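Local coordinates for NADPH-dependent aldehyde reductase YqhD (Escherichia coli, PDB 4QGS), which reduces a broad range of short-chain aldehydes to the corresponding alcohols with NADPH, using one zinc ion per subunit, at residues H278-E283 and T377-N382. Residues are numbered along the deposited sequence; the frame is centred on the assembly and turned at random.
With ZN (zinc ion), chain B.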
loop_
_atom_site.group_PDB
_atom_site.type_symbol
_atom_site.label_atom_id
_atom_site.label_comp_id
_atom_site.label_asym_id
_atom_site.label_seq_id
_atom_site.Cartn_x
_atom_site.Cartn_y
_atom_site.Cartn_z
ATOM N N HIS A 278 3.468 -5.384 -9.562
ATOM C CA HIS A 278 3.532 -3.974 -9.187
ATOM C C HIS A 278 4.399 -3.139 -10.142
ATOM O O HIS A 278 3.983 -2.056 -10.549
ATOM C CB HIS A 278 4.031 -3.811 -7.734
ATOM C CG HIS A 278 2.920 -3.711 -6.730
ATOM N ND1 HIS A 278 2.156 -4.795 -6.349
ATOM C CD2 HIS A 278 2.408 -2.645 -6.060
ATOM C CE1 HIS A 278 1.232 -4.404 -5.486
ATOM N NE2 HIS A 278 1.369 -3.102 -5.288
ATOM N N MET A 279 5.586 -3.631 -10.508
ATOM C CA MET A 279 6.477 -2.843 -11.354
ATOM C C MET A 279 5.881 -2.628 -12.745
ATOM O O MET A 279 5.947 -1.512 -13.288
ATOM C CB MET A 279 7.852 -3.513 -11.456
ATOM C CG MET A 279 8.584 -3.590 -10.108
ATOM S SD MET A 279 8.795 -1.984 -9.307
ATOM C CE MET A 279 7.503 -2.045 -8.076
ATOM N N LEU A 280 5.281 -3.678 -13.309
ATOM C CA LEU A 280 4.623 -3.569 -14.622
ATOM C C LEU A 280 3.393 -2.679 -14.535
ATOM O O LEU A 280 3.141 -1.843 -15.405
ATOM C CB LEU A 280 4.219 -4.947 -15.153
ATOM C CG LEU A 280 5.344 -5.888 -15.621
ATOM C CD1 LEU A 280 4.760 -7.138 -16.273
ATOM C CD2 LEU A 280 6.249 -5.177 -16.581
ATOM N N GLY A 281 2.627 -2.864 -13.467
ATOM C CA GLY A 281 1.448 -2.054 -13.244
ATOM C C GLY A 281 1.756 -0.574 -13.122
ATOM O O GLY A 281 0.983 0.269 -13.613
ATOM N N HIS A 282 2.872 -0.249 -12.477
ATOM C CA HIS A 282 3.254 1.140 -12.239
ATOM C C HIS A 282 3.409 1.927 -13.545
ATOM O O HIS A 282 3.097 3.108 -13.594
ATOM C CB HIS A 282 4.556 1.218 -11.435
ATOM C CG HIS A 282 4.394 0.935 -9.969
ATOM N ND1 HIS A 282 5.469 0.857 -9.108
ATOM C CD2 HIS A 282 3.293 0.709 -9.211
ATOM C CE1 HIS A 282 5.038 0.597 -7.887
ATOM N NE2 HIS A 282 3.722 0.501 -7.921
ATOM N N GLU A 283 3.911 1.277 -14.593
ATOM C CA GLU A 283 4.056 1.951 -15.887
ATOM C C GLU A 283 2.703 2.253 -16.534
ATOM O O GLU A 283 2.577 3.245 -17.254
ATOM C CB GLU A 283 4.919 1.120 -16.844
ATOM C CG GLU A 283 6.308 0.790 -16.316
ATOM C CD GLU A 283 7.175 1.996 -15.993
ATOM O OE1 GLU A 283 6.835 3.142 -16.343
ATOM O OE2 GLU A 283 8.239 1.789 -15.379
ATOM N N THR A 377 14.332 -4.327 -15.678
ATOM C CA THR A 377 14.692 -5.148 -16.831
ATOM C C THR A 377 14.955 -6.653 -16.435
ATOM O O THR A 377 15.165 -7.482 -17.334
ATOM C CB THR A 377 15.961 -4.544 -17.526
ATOM O OG1 THR A 377 16.984 -4.439 -16.525
ATOM C CG2 THR A 377 15.658 -3.195 -18.085
ATOM N N GLN A 378 15.005 -6.946 -15.114
ATOM C CA GLN A 378 15.238 -8.245 -14.470
ATOM C C GLN A 378 14.213 -8.527 -13.429
ATOM O O GLN A 378 14.586 -8.757 -12.312
ATOM C CB GLN A 378 16.526 -8.251 -13.673
ATOM C CG GLN A 378 17.847 -8.164 -14.312
ATOM C CD GLN A 378 18.078 -6.742 -14.876
ATOM O OE1 GLN A 378 17.165 -5.903 -14.792
ATOM N NE2 GLN A 378 19.349 -6.415 -15.221
ATOM N N LEU A 379 12.937 -8.499 -13.732
ATOM C CA LEU A 379 11.951 -8.494 -12.655
ATOM C C LEU A 379 11.642 -9.894 -12.120
ATOM O O LEU A 379 12.041 -10.909 -12.708
ATOM C CB LEU A 379 10.659 -7.794 -13.131
ATOM C CG LEU A 379 10.843 -6.355 -13.630
ATOM C CD1 LEU A 379 9.506 -5.822 -14.189
ATOM C CD2 LEU A 379 11.345 -5.455 -12.491
ATOM N N GLY A 380 10.982 -9.922 -10.957
ATOM C CA GLY A 380 10.452 -11.144 -10.387
ATOM C C GLY A 380 11.357 -11.771 -9.345
ATOM O O GLY A 380 12.522 -11.400 -9.223
ATOM N N GLU A 381 10.822 -12.735 -8.605
ATOM C CA GLU A 381 11.604 -13.389 -7.548
ATOM C C GLU A 381 12.787 -14.167 -8.131
ATOM O O GLU A 381 13.768 -14.459 -7.424
ATOM C CB GLU A 381 10.725 -14.313 -6.696
ATOM C CG GLU A 381 10.137 -15.525 -7.393
ATOM C CD GLU A 381 8.776 -15.251 -8.022
ATOM O OE1 GLU A 381 8.464 -14.069 -8.306
ATOM O OE2 GLU A 381 8.018 -16.221 -8.235
ATOM N N ASN A 382 12.710 -14.501 -9.414
ATOM C CA ASN A 382 13.806 -15.219 -10.075
ATOM C C ASN A 382 14.688 -14.309 -10.911
ATOM O O ASN A 382 15.623 -14.774 -11.578
ATOM C CB ASN A 382 13.250 -16.331 -10.953
ATOM C CG ASN A 382 12.478 -17.354 -10.159
ATOM O OD1 ASN A 382 13.046 -18.057 -9.332
ATOM N ND2 ASN A 382 11.168 -17.413 -10.374
HETATM ZN ZN ZN B . 0.157 -1.752 -4.127
HETATM O O HOH W 1 1.839 -0.539 -3.823
HETATM O O HOH W 2 -0.449 -0.255 -2.705
#
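In the all-helical C-terminal half of this iron-containing alcohol dehydrogenase family member, zinc-bearing helix 276-288 packs through Met279 and Leu280 against Leu379, in the loop joining helix 364-373 to helix 387-396. The backbones stay well apart, with 8.0 Å from Met279 CA to Leu379 CA, and the interface buries only 110 Å². Leu379 therefore bridges the gap with its side chain. Its CB is directed at the helix, and with CG anti to the carbonyl carbon (chi1 -57°) both methyls reach Met279, and CD1 also reaches Leu280. Leu379 CD1 does double duty, lying 3.9 Å from Met279 CB and 4.1 Å from Leu280 CD2. Leu379 CD2 rests on the root of the methionine, 4.1 Å from Met279 CG. Met279 offers these two methylenes alone, because bends at chi2 (-56°) and chi3 (102°) turn SD and CE away from the loop. Leu280 reaches across with one methyl branch, while its side chain also packs on Leu371, Val299 and Ile393, so the leucine pair borders a larger apolar cluster among the helices. Backbone hydrogen bonds between Leu379 and Ile385 tie the loop to itself. Met279 directly follows His278, whose NE2 binds zinc at 2.1 Å alongside Asp205, His209, His292 and two waters. The His278 side chain comes no nearer than 8.7 Å to 377-382, so Leu379 meets the helix beside the metal-binding residue. A hydrogen bond from Glu283 to His374 is a polar link just outside; between 278-283 and 377-382 only methyl and methylene groups meet, at van der Waals distance, which implies apolar packing without directional bonds.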